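Local coordinates for protein Aster-A (Mus musculus, PDB 6GQF) that carries cholesterol from the plasma membrane to the endoplasmic reticulum without vesicles, binding the sterol in its VASt (ASTER) domain, the part in this chain, at residues 54-59 and 149-153; 86-90 and 115-119; 142-148 and 166-172. One frame throughout, in Å; residues are numbered along the deposited sequence.

Contact 1: residues 54-59 and 149-153; sequences LQQMLF and RYCIL. With GOL (glycerol), chain F.
The Phe59 ring meets the Tyr150 ring edge to face. The planes stand at 89°, centroids 5.0 Å apart, with Phe59 CZ 3.4 Å from Tyr150 CG. Residues 54-58 end a helix; Phe59 leaves helical angles (phi/psi -122/59), but Phe59 N is still hydrogen-bonded to Gln55 O at 2.8 Å. Residues 149-153 are extended. The N-to-C directions of helix 54-58 and strand 149-153 are 154° apart, nearly antiparallel; their axes approach to 10.3 Å. Gln55 CA is 7.3 Å from Ile152 CA. Phe59, Tyr150 and Ile152 all have chi1 m. Ile152, with chi2 t, sends CD1 to Gln55 CA (3.7 Å), Phe59 CE2 (3.8 Å), Leu54 CG (4.3 Å) and Leu58 CD1 (4.4 Å). Beside the ring pair, O1 of a glycerol, probably from the crystallisation liquor, is hydrogen-bonded to Tyr150 OH at 2.9 Å. Leu197 and Leu201 of helix 176-202 also pack on Leu58. This is helix-on-sheet packing within the helix-grip (Bet v 1-like) fold of StAR-related lipid-transfer domains, close to the sterol pocket.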
loop_
_atom_site.group_PDB
_atom_site.type_symbol
_atom_site.label_atom_id
_atom_site.label_comp_id
_atom_site.label_asym_id
_atom_site.label_seq_id
_atom_site.Cartn_x
_atom_site.Cartn_y
_atom_site.Cartn_z
ATOM N N LEU A 54 11.858 -9.318 -5.308
ATOM C CA LEU A 54 10.540 -8.998 -4.784
ATOM C C LEU A 54 10.457 -7.516 -4.435
ATOM O O LEU A 54 9.433 -6.863 -4.651
ATOM C CB LEU A 54 10.237 -9.855 -3.559
ATOM C CG LEU A 54 8.800 -9.855 -3.055
ATOM C CD1 LEU A 54 7.846 -10.324 -4.133
ATOM C CD2 LEU A 54 8.698 -10.746 -1.829
ATOM N N GLN A 55 11.553 -6.994 -3.896
ATOM C CA GLN A 55 11.666 -5.575 -3.591
ATOM C C GLN A 55 11.645 -4.736 -4.871
ATOM O O GLN A 55 10.989 -3.693 -4.934
ATOM C CB GLN A 55 12.945 -5.315 -2.799
ATOM C CG GLN A 55 13.195 -3.857 -2.466
ATOM C CD GLN A 55 14.457 -3.631 -1.642
ATOM O OE1 GLN A 55 15.065 -2.565 -1.721
ATOM N NE2 GLN A 55 14.849 -4.625 -0.844
ATOM N N GLN A 56 12.364 -5.201 -5.888
ATOM C CA GLN A 56 12.381 -4.540 -7.190
ATOM C C GLN A 56 10.987 -4.475 -7.789
ATOM O O GLN A 56 10.624 -3.499 -8.441
ATOM C CB GLN A 56 13.318 -5.267 -8.158
ATOM C CG GLN A 56 14.802 -5.018 -7.912
ATOM C CD GLN A 56 15.698 -5.870 -8.798
ATOM O OE1 GLN A 56 15.252 -6.853 -9.396
ATOM N NE2 GLN A 56 16.969 -5.492 -8.890
ATOM N N MET A 57 10.206 -5.524 -7.566
ATOM C CA MET A 57 8.881 -5.612 -8.156
ATOM C C MET A 57 7.902 -4.643 -7.499
ATOM O O MET A 57 7.072 -4.043 -8.179
ATOM C CB MET A 57 8.356 -7.043 -8.052
ATOM C CG MET A 57 9.102 -8.028 -8.942
ATOM S SD MET A 57 8.727 -9.748 -8.573
ATOM C CE MET A 57 7.008 -9.792 -9.067
ATOM N N LEU A 58 8.013 -4.477 -6.184
ATOM C CA LEU A 58 7.048 -3.681 -5.428
ATOM C C LEU A 58 7.444 -2.218 -5.261
ATOM O O LEU A 58 6.581 -1.338 -5.261
ATOM C CB LEU A 58 6.838 -4.295 -4.042
ATOM C CG LEU A 58 6.121 -5.642 -3.990
ATOM C CD1 LEU A 58 6.060 -6.134 -2.559
ATOM C CD2 LEU A 58 4.732 -5.528 -4.565
ATOM N N PHE A 59 8.739 -1.956 -5.117
ATOM C CA PHE A 59 9.199 -0.623 -4.727
ATOM C C PHE A 59 10.164 -0.006 -5.738
ATOM O O PHE A 59 11.300 0.339 -5.411
ATOM C CB PHE A 59 9.835 -0.696 -3.341
ATOM C CG PHE A 59 8.944 -1.334 -2.327
ATOM C CD1 PHE A 59 7.751 -0.731 -1.962
ATOM C CD2 PHE A 59 9.278 -2.546 -1.759
ATOM C CE1 PHE A 59 6.915 -1.321 -1.039
ATOM C CE2 PHE A 59 8.447 -3.144 -0.833
ATOM C CZ PHE A 59 7.261 -2.531 -0.472
ATOM N N ARG A 149 2.391 -1.028 6.315
ATOM C CA ARG A 149 3.782 -1.435 6.497
ATOM C C ARG A 149 4.076 -2.704 5.703
ATOM O O ARG A 149 3.424 -3.724 5.900
ATOM C CB ARG A 149 4.089 -1.662 7.981
ATOM C CG ARG A 149 5.579 -1.738 8.296
ATOM C CD ARG A 149 5.864 -2.155 9.738
ATOM N NE ARG A 149 5.284 -1.249 10.727
ATOM C CZ ARG A 149 5.809 -0.080 11.087
ATOM N NH1 ARG A 149 6.930 0.357 10.532
ATOM N NH2 ARG A 149 5.205 0.662 12.003
ATOM N N TYR A 150 5.050 -2.626 4.802
ATOM C CA TYR A 150 5.537 -3.788 4.069
ATOM C C TYR A 150 6.812 -4.305 4.729
ATOM O O TYR A 150 7.732 -3.529 4.978
ATOM C CB TYR A 150 5.845 -3.444 2.613
ATOM C CG TYR A 150 4.700 -2.904 1.782
ATOM C CD1 TYR A 150 4.239 -1.605 1.952
ATOM C CD2 TYR A 150 4.120 -3.677 0.790
ATOM C CE1 TYR A 150 3.211 -1.107 1.182
ATOM C CE2 TYR A 150 3.096 -3.187 0.012
ATOM C CZ TYR A 150 2.645 -1.900 0.211
ATOM O OH TYR A 150 1.623 -1.405 -0.563
ATOM N N CYS A 151 6.865 -5.607 5.004
ATOM C CA CYS A 151 8.085 -6.251 5.490
ATOM C C CYS A 151 8.559 -7.308 4.490
ATOM O O CYS A 151 7.833 -8.257 4.199
ATOM C CB CYS A 151 7.856 -6.900 6.859
ATOM S SG CYS A 151 7.303 -5.788 8.178
ATOM N N ILE A 152 9.767 -7.127 3.957
ATOM C CA ILE A 152 10.409 -8.137 3.112
ATOM C C ILE A 152 11.609 -8.735 3.840
ATOM O O ILE A 152 12.579 -8.038 4.134
ATOM C CB ILE A 152 10.866 -7.552 1.756
ATOM C CG1 ILE A 152 9.641 -7.199 0.905
ATOM C CG2 ILE A 152 11.769 -8.550 1.009
ATOM C CD1 ILE A 152 9.951 -6.641 -0.482
ATOM N N LEU A 153 11.525 -10.031 4.132
ATOM C CA LEU A 153 12.614 -10.762 4.773
ATOM C C LEU A 153 13.071 -11.911 3.889
ATOM O O LEU A 153 12.281 -12.789 3.538
ATOM C CB LEU A 153 12.184 -11.298 6.142
ATOM C CG LEU A 153 13.261 -12.077 6.912
ATOM C CD1 LEU A 153 14.427 -11.165 7.294
ATOM C CD2 LEU A 153 12.677 -12.756 8.148
HETATM C C1 GOL F . 2.567 -1.027 -3.886
HETATM O O1 GOL F . 1.269 -1.278 -3.391
HETATM C C2 GOL F . 2.884 0.464 -3.798
HETATM O O2 GOL F . 4.284 0.634 -3.733
HETATM C C3 GOL F . 2.328 1.242 -4.991
HETATM O O3 GOL F . 1.135 1.920 -4.646
#

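Contact 2: residues 86-90 and 115-119; sequences SKCHQ and QTLFR
Residues 86-89 lead out of a loop into strand 90-99, which begins at Gln90, beside the end of strand 108-119. The CA 88 to 90 direction runs 141° from CA 115 to 119. Ser86 has chi1 t, and its OG makes a weak hydrogen bond to His89 O at 3.1 Å. This bond spans the bend at Lys87 and Cys88, whose phi/psi values are -93/-37 and -104/-16. Cys88 reaches the strand through its backbone, with Cys88 O 4.0 Å from Phe118 CD2. His89 has phi/psi -150/179 and chi1 p, and His89 CA is 4.9 Å from Phe118 CA. The His89 CA-to-CB bond points toward the strand. His89 CB lies 3.3 Å from Leu117 O and 3.5 Å from Phe118 CE2. The methyl Thr116 CG2 makes a CH-pi contact over one face of the imidazole, 4.0 Å from the His89 ring centroid. The Phe118 ring (chi1 m) stands oblique to it, with centroids 5.5 Å apart and planes at 72°. Here the loop joins the antiparallel sheet of the Bet v 1-like fold. Gln90 (phi/psi -135/164) and Leu117 (-97/130) form an antiparallel hydrogen-bonded pair, CA to CA 5.2 Å. Gln90 N donates to Leu117 O at 3.1 Å, and Leu117 N donates to Gln90 O at 2.9 Å. Gln90 O also receives a CA-H...O contact from Thr116 CA at 3.2 Å. The side chains of Gln90 (chi1 m) and Leu117 (chi1 t) share one face of the sheet, where both touch Trp82. Gln90 OE1 lies 4.3 Å from Arg119 CD, while Arg119 NH1 is hydrogen-bonded to Gln55 OE1.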
loop_
_atom_site.group_PDB
_atom_site.type_symbol
_atom_site.label_atom_id
_atom_site.label_comp_id
_atom_site.label_asym_id
_atom_site.label_seq_id
_atom_site.Cartn_x
_atom_site.Cartn_y
_atom_site.Cartn_z
ATOM N N SER A 86 19.332 11.155 2.592
ATOM C CA SER A 86 19.194 10.564 3.920
ATOM C C SER A 86 20.118 9.359 4.075
ATOM O O SER A 86 20.410 8.661 3.104
ATOM C CB SER A 86 17.746 10.156 4.177
ATOM O OG SER A 86 17.636 9.427 5.389
ATOM N N LYS A 87 20.564 9.119 5.307
ATOM C CA LYS A 87 21.563 8.088 5.593
ATOM C C LYS A 87 20.966 6.728 5.981
ATOM O O LYS A 87 21.511 5.684 5.615
ATOM C CB LYS A 87 22.493 8.564 6.716
ATOM C CG LYS A 87 23.341 9.781 6.368
ATOM C CD LYS A 87 24.281 10.147 7.513
ATOM C CE LYS A 87 25.117 11.376 7.190
ATOM N NZ LYS A 87 25.995 11.767 8.329
ATOM N N CYS A 88 19.859 6.742 6.724
ATOM C CA CYS A 88 19.272 5.511 7.261
ATOM C C CYS A 88 18.018 5.061 6.507
ATOM O O CYS A 88 17.586 3.916 6.651
ATOM C CB CYS A 88 18.932 5.691 8.743
ATOM S SG CYS A 88 17.605 6.875 9.061
ATOM N N HIS A 89 17.428 5.958 5.720
ATOM C CA HIS A 89 16.257 5.599 4.923
ATOM C C HIS A 89 16.162 6.399 3.620
ATOM O O HIS A 89 17.008 7.242 3.333
ATOM C CB HIS A 89 14.982 5.784 5.753
ATOM C CG HIS A 89 14.690 7.207 6.120
ATOM N ND1 HIS A 89 14.382 8.173 5.184
ATOM C CD2 HIS A 89 14.638 7.823 7.324
ATOM C CE1 HIS A 89 14.165 9.323 5.796
ATOM N NE2 HIS A 89 14.315 9.138 7.096
ATOM N N GLN A 90 15.135 6.102 2.829
ATOM C CA GLN A 90 14.863 6.814 1.583
ATOM C C GLN A 90 13.371 7.125 1.528
ATOM O O GLN A 90 12.593 6.543 2.282
ATOM C CB GLN A 90 15.292 5.983 0.366
ATOM C CG GLN A 90 16.708 5.415 0.455
ATOM C CD GLN A 90 17.063 4.518 -0.724
ATOM O OE1 GLN A 90 17.320 3.323 -0.554
ATOM N NE2 GLN A 90 17.087 5.094 -1.922
ATOM N N GLN A 115 6.084 6.892 0.596
ATOM C CA GLN A 115 6.740 5.662 1.032
ATOM C C GLN A 115 8.147 5.922 1.554
ATOM O O GLN A 115 8.927 6.618 0.913
ATOM C CB GLN A 115 6.795 4.653 -0.115
ATOM C CG GLN A 115 5.437 4.115 -0.517
ATOM C CD GLN A 115 5.537 3.002 -1.535
ATOM O OE1 GLN A 115 6.566 2.841 -2.193
ATOM N NE2 GLN A 115 4.473 2.218 -1.666
ATOM N N THR A 116 8.454 5.356 2.720
ATOM C CA THR A 116 9.787 5.442 3.316
ATOM C C THR A 116 10.421 4.059 3.455
ATOM O O THR A 116 9.920 3.225 4.203
ATOM C CB THR A 116 9.747 6.101 4.710
ATOM O OG1 THR A 116 9.161 7.404 4.612
ATOM C CG2 THR A 116 11.147 6.235 5.284
ATOM N N LEU A 117 11.536 3.834 2.758
ATOM C CA LEU A 117 12.192 2.526 2.742
ATOM C C LEU A 117 13.340 2.445 3.739
ATOM O O LEU A 117 14.208 3.311 3.773
ATOM C CB LEU A 117 12.719 2.212 1.336
ATOM C CG LEU A 117 12.969 0.738 0.984
ATOM C CD1 LEU A 117 13.078 0.593 -0.519
ATOM C CD2 LEU A 117 14.222 0.176 1.644
ATOM N N PHE A 118 13.332 1.385 4.541
ATOM C CA PHE A 118 14.418 1.084 5.468
ATOM C C PHE A 118 15.071 -0.242 5.096
ATOM O O PHE A 118 14.425 -1.289 5.130
ATOM C CB PHE A 118 13.903 1.018 6.906
ATOM C CG PHE A 118 13.142 2.235 7.332
ATOM C CD1 PHE A 118 11.772 2.315 7.139
ATOM C CD2 PHE A 118 13.795 3.299 7.927
ATOM C CE1 PHE A 118 11.070 3.436 7.533
ATOM C CE2 PHE A 118 13.101 4.419 8.321
ATOM C CZ PHE A 118 11.736 4.490 8.126
ATOM N N ARG A 119 16.350 -0.197 4.742
ATOM C CA ARG A 119 17.075 -1.400 4.357
ATOM C C ARG A 119 17.544 -2.168 5.590
ATOM O O ARG A 119 18.296 -1.642 6.410
ATOM C CB ARG A 119 18.267 -1.041 3.472
ATOM C CG ARG A 119 17.922 -0.088 2.343
ATOM C CD ARG A 119 18.845 -0.286 1.162
ATOM N NE ARG A 119 18.737 -1.644 0.640
ATOM C CZ ARG A 119 17.787 -2.052 -0.195
ATOM N NH1 ARG A 119 16.860 -1.202 -0.619
ATOM N NH2 ARG A 119 17.767 -3.313 -0.608
#

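Contact 3: residues 142-148 and 166-172; sequences DYFYTAH and SEIRYRK. With HC3 (25-hydroxycholesterol), chain E.
Strands 144-148 and 166-170 pair antiparallel, axes 4.7 Å apart at closest approach, at 153°. The backbones of Tyr145 and Arg169 form a hydrogen-bonded pair, both N-to-O distances 2.9 Å. Ala147-Glu167 is the second: Ala147 N to Glu167 O is 3.0 Å, Glu167 N to Ala147 O 2.9 Å. Phe144-Tyr170, Thr146-Ile168 and His148-Ser166 are non-hydrogen-bonded pairs. This hairpin lines the sterol cavity of the VASt domain. Phe144, Thr146 and His148 face 25-hydroxycholesterol; Thr146 OG1 is 3.2 Å from its C7. His148 ND1 is hydrogen-bonded to Ser166 OG at 2.7 Å and His148 NE2 to Thr146 OG1 at 2.9 Å. Also on this face, Tyr170 OH is hydrogen-bonded to Glu183 OE2. On the face of Tyr145, Ala147, Glu167 and Arg169, a salt bridge joins Arg169 NE (2.8 Å) and NH2 (2.9 Å) to Glu167 OE2, and Glu167 OE1 is hydrogen-bonded to Ser38. At the strand ends, Tyr143 O accepts from Arg171 N at 2.8 Å, Asp142 O from Arg171 NH1 at 3.2 Å, and Lys172 NZ makes a cation-pi contact with Tyr143.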
loop_
_atom_site.group_PDB
_atom_site.type_symbol
_atom_site.label_atom_id
_atom_site.label_comp_id
_atom_site.label_asym_id
_atom_site.label_seq_id
_atom_site.Cartn_x
_atom_site.Cartn_y
_atom_site.Cartn_z
ATOM N N ASP A 142 -11.183 14.533 5.306
ATOM C CA ASP A 142 -10.499 15.236 6.382
ATOM C C ASP A 142 -10.441 14.400 7.645
ATOM O O ASP A 142 -9.537 14.560 8.463
ATOM C CB ASP A 142 -11.198 16.560 6.692
ATOM C CG ASP A 142 -10.807 17.670 5.738
ATOM O OD1 ASP A 142 -9.827 17.501 4.977
ATOM O OD2 ASP A 142 -11.479 18.723 5.766
ATOM N N TYR A 143 -11.418 13.516 7.809
ATOM C CA TYR A 143 -11.542 12.757 9.046
ATOM C C TYR A 143 -10.403 11.761 9.266
ATOM O O TYR A 143 -9.963 11.567 10.399
ATOM C CB TYR A 143 -12.877 12.009 9.071
ATOM C CG TYR A 143 -14.046 12.865 9.488
ATOM C CD1 TYR A 143 -14.687 13.687 8.576
ATOM C CD2 TYR A 143 -14.509 12.848 10.797
ATOM C CE1 TYR A 143 -15.754 14.468 8.953
ATOM C CE2 TYR A 143 -15.577 13.628 11.183
ATOM C CZ TYR A 143 -16.198 14.436 10.255
ATOM O OH TYR A 143 -17.267 15.221 10.627
ATOM N N PHE A 144 -9.923 11.140 8.192
ATOM C CA PHE A 144 -9.022 10.001 8.320
ATOM C C PHE A 144 -8.032 9.881 7.174
ATOM O O PHE A 144 -8.191 10.499 6.126
ATOM C CB PHE A 144 -9.831 8.699 8.410
ATOM C CG PHE A 144 -10.376 8.227 7.079
ATOM C CD1 PHE A 144 -11.457 8.866 6.486
ATOM C CD2 PHE A 144 -9.805 7.148 6.421
ATOM C CE1 PHE A 144 -11.955 8.438 5.261
ATOM C CE2 PHE A 144 -10.300 6.719 5.200
ATOM C CZ PHE A 144 -11.376 7.366 4.623
ATOM N N TYR A 145 -7.002 9.077 7.408
ATOM C CA TYR A 145 -6.095 8.610 6.368
ATOM C C TYR A 145 -5.621 7.231 6.833
ATOM O O TYR A 145 -5.978 6.807 7.931
ATOM C CB TYR A 145 -4.937 9.593 6.138
ATOM C CG TYR A 145 -3.913 9.672 7.255
ATOM C CD1 TYR A 145 -4.160 10.408 8.406
ATOM C CD2 TYR A 145 -2.691 9.022 7.144
ATOM C CE1 TYR A 145 -3.223 10.483 9.421
ATOM C CE2 TYR A 145 -1.751 9.089 8.154
ATOM C CZ TYR A 145 -2.019 9.821 9.288
ATOM O OH TYR A 145 -1.075 9.883 10.287
ATOM N N THR A 146 -4.854 6.520 6.009
ATOM C CA THR A 146 -4.462 5.143 6.334
ATOM C C THR A 146 -2.953 4.941 6.247
ATOM O O THR A 146 -2.271 5.618 5.476
ATOM C CB THR A 146 -5.164 4.109 5.407
ATOM O OG1 THR A 146 -4.719 4.266 4.051
ATOM C CG2 THR A 146 -6.671 4.271 5.478
ATOM N N ALA A 147 -2.455 4.004 7.056
ATOM C CA ALA A 147 -1.039 3.643 7.082
ATOM C C ALA A 147 -0.857 2.154 6.800
ATOM O O ALA A 147 -1.699 1.333 7.168
ATOM C CB ALA A 147 -0.425 4.003 8.423
ATOM N N HIS A 148 0.247 1.823 6.136
ATOM C CA HIS A 148 0.554 0.451 5.738
ATOM C C HIS A 148 2.052 0.177 5.862
ATOM O O HIS A 148 2.880 1.036 5.554
ATOM C CB HIS A 148 0.084 0.205 4.303
ATOM C CG HIS A 148 -1.312 0.675 4.049
ATOM N ND1 HIS A 148 -2.390 -0.180 4.004
ATOM C CD2 HIS A 148 -1.808 1.920 3.853
ATOM C CE1 HIS A 148 -3.490 0.514 3.786
ATOM N NE2 HIS A 148 -3.166 1.793 3.697
ATOM N N SER A 166 -1.868 -3.093 8.069
ATOM C CA SER A 166 -2.408 -1.760 7.833
ATOM C C SER A 166 -3.129 -1.258 9.070
ATOM O O SER A 166 -3.333 -2.005 10.024
ATOM C CB SER A 166 -3.353 -1.777 6.636
ATOM O OG SER A 166 -2.685 -2.352 5.518
ATOM N N GLU A 167 -3.493 0.019 9.057
ATOM C CA GLU A 167 -4.317 0.580 10.114
ATOM C C GLU A 167 -4.958 1.881 9.640
ATOM O O GLU A 167 -4.443 2.552 8.748
ATOM C CB GLU A 167 -3.494 0.804 11.391
ATOM C CG GLU A 167 -2.534 1.979 11.350
ATOM C CD GLU A 167 -1.722 2.111 12.635
ATOM O OE1 GLU A 167 -1.874 1.249 13.527
ATOM O OE2 GLU A 167 -0.934 3.078 12.754
ATOM N N ILE A 168 -6.099 2.208 10.238
ATOM C CA ILE A 168 -6.811 3.446 9.951
ATOM C C ILE A 168 -6.488 4.475 11.025
ATOM O O ILE A 168 -6.514 4.167 12.216
ATOM C CB ILE A 168 -8.338 3.217 9.883
ATOM C CG1 ILE A 168 -8.680 2.285 8.717
ATOM C CG2 ILE A 168 -9.081 4.533 9.717
ATOM C CD1 ILE A 168 -10.028 1.646 8.834
ATOM N N ARG A 169 -6.187 5.695 10.589
ATOM C CA ARG A 169 -5.802 6.782 11.485
ATOM C C ARG A 169 -6.742 7.977 11.340
ATOM O O ARG A 169 -6.861 8.561 10.263
ATOM C CB ARG A 169 -4.363 7.213 11.207
ATOM C CG ARG A 169 -3.327 6.175 11.582
ATOM C CD ARG A 169 -1.918 6.691 11.363
ATOM N NE ARG A 169 -0.928 5.684 11.730
ATOM C CZ ARG A 169 0.351 5.719 11.369
ATOM N NH1 ARG A 169 0.813 6.714 10.618
ATOM N NH2 ARG A 169 1.167 4.751 11.757
ATOM N N TYR A 170 -7.397 8.335 12.440
ATOM C CA TYR A 170 -8.374 9.416 12.461
ATOM C C TYR A 170 -7.798 10.731 12.990
ATOM O O TYR A 170 -7.340 10.802 14.128
ATOM C CB TYR A 170 -9.573 8.999 13.316
ATOM C CG TYR A 170 -10.337 7.833 12.739
ATOM C CD1 TYR A 170 -11.354 8.035 11.813
ATOM C CD2 TYR A 170 -10.033 6.529 13.102
ATOM C CE1 TYR A 170 -12.054 6.971 11.275
ATOM C CE2 TYR A 170 -10.728 5.457 12.571
ATOM C CZ TYR A 170 -11.737 5.685 11.656
ATOM O OH TYR A 170 -12.432 4.624 11.123
ATOM N N ARG A 171 -7.834 11.774 12.166
ATOM C CA ARG A 171 -7.445 13.107 12.612
ATOM C C ARG A 171 -8.469 13.649 13.601
ATOM O O ARG A 171 -8.134 14.404 14.511
ATOM C CB ARG A 171 -7.311 14.059 11.427
ATOM C CG ARG A 171 -6.398 13.562 10.331
ATOM C CD ARG A 171 -6.161 14.654 9.322
ATOM N NE ARG A 171 -5.285 14.227 8.239
ATOM C CZ ARG A 171 -5.699 13.678 7.102
ATOM N NH1 ARG A 171 -6.990 13.471 6.878
ATOM N NH2 ARG A 171 -4.809 13.333 6.184
ATOM N N LYS A 172 -9.725 13.269 13.398
ATOM C CA LYS A 172 -10.808 13.609 14.319
ATOM C C LYS A 172 -11.819 12.469 14.348
ATOM O O LYS A 172 -11.924 11.700 13.391
ATOM C CB LYS A 172 -11.480 14.923 13.913
ATOM C CG LYS A 172 -11.893 14.993 12.453
ATOM C CD LYS A 172 -12.617 16.297 12.141
ATOM C CE LYS A 172 -13.029 16.370 10.677
ATOM N NZ LYS A 172 -13.837 17.583 10.403
HETATM C C18 HC3 E . -10.083 2.185 -0.062
HETATM C C13 HC3 E . -9.561 3.622 -0.178
HETATM C C12 HC3 E . -9.224 3.772 -1.556
HETATM C C11 HC3 E . -7.949 2.857 -2.019
HETATM C C9 HC3 E . -6.727 3.049 -1.127
HETATM C C10 HC3 E . -5.457 2.145 -1.587
HETATM C C19 HC3 E . -5.966 0.762 -1.923
HETATM C C1 HC3 E . -4.856 2.726 -2.866
HETATM C C2 HC3 E . -3.624 1.974 -3.313
HETATM C C3 HC3 E . -2.577 1.892 -2.250
HETATM O O1 HC3 E . -1.497 1.068 -2.692
HETATM C C4 HC3 E . -3.131 1.313 -0.951
HETATM C C5 HC3 E . -4.416 2.030 -0.544
HETATM C C6 HC3 E . -4.863 2.073 1.044
HETATM C C7 HC3 E . -5.942 3.023 1.398
HETATM C C8 HC3 E . -7.137 2.823 0.324
HETATM C C14 HC3 E . -8.284 3.728 0.695
HETATM C C15 HC3 E . -8.808 3.753 2.220
HETATM C C16 HC3 E . -10.385 4.423 2.075
HETATM C C17 HC3 E . -10.654 4.618 0.570
HETATM C C20 HC3 E . -12.018 4.382 0.125
HETATM C C21 HC3 E . -12.288 5.345 -1.070
HETATM C C22 HC3 E . -13.159 4.511 1.192
HETATM C C23 HC3 E . -14.103 5.675 1.022
HETATM C C24 HC3 E . -14.895 5.733 2.307
HETATM C C25 HC3 E . -16.161 6.528 2.106
HETATM C C26 HC3 E . -16.827 6.664 3.453
HETATM C C27 HC3 E . -15.818 7.902 1.563
HETATM O O2 HC3 E . -17.011 5.839 1.219
#

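From the N terminus, residues 54-59 come first. Their partner, 149-153, lies about 90 residues later, so contact 1 closes a long loop and ties helix 51-58 to strand 144-156. Contact 2 closes a shorter loop nested inside it, joining the lead-in of strand 90-99 to strand 108-119. The two touch directly: Gln55 OE1 is 2.5 Å from Arg119 NH1, a probable hydrogen bond. Contact 3 opens at 142-148, within the loop of contact 1, and closes at 166-172, tying the two strands of the hairpin 144-156/159-170. Contacts 1 and 3 therefore cross, on opposite sides of the chain's centre. Contacts 2 and 3 follow in series without touching. All three reach one antiparallel sheet.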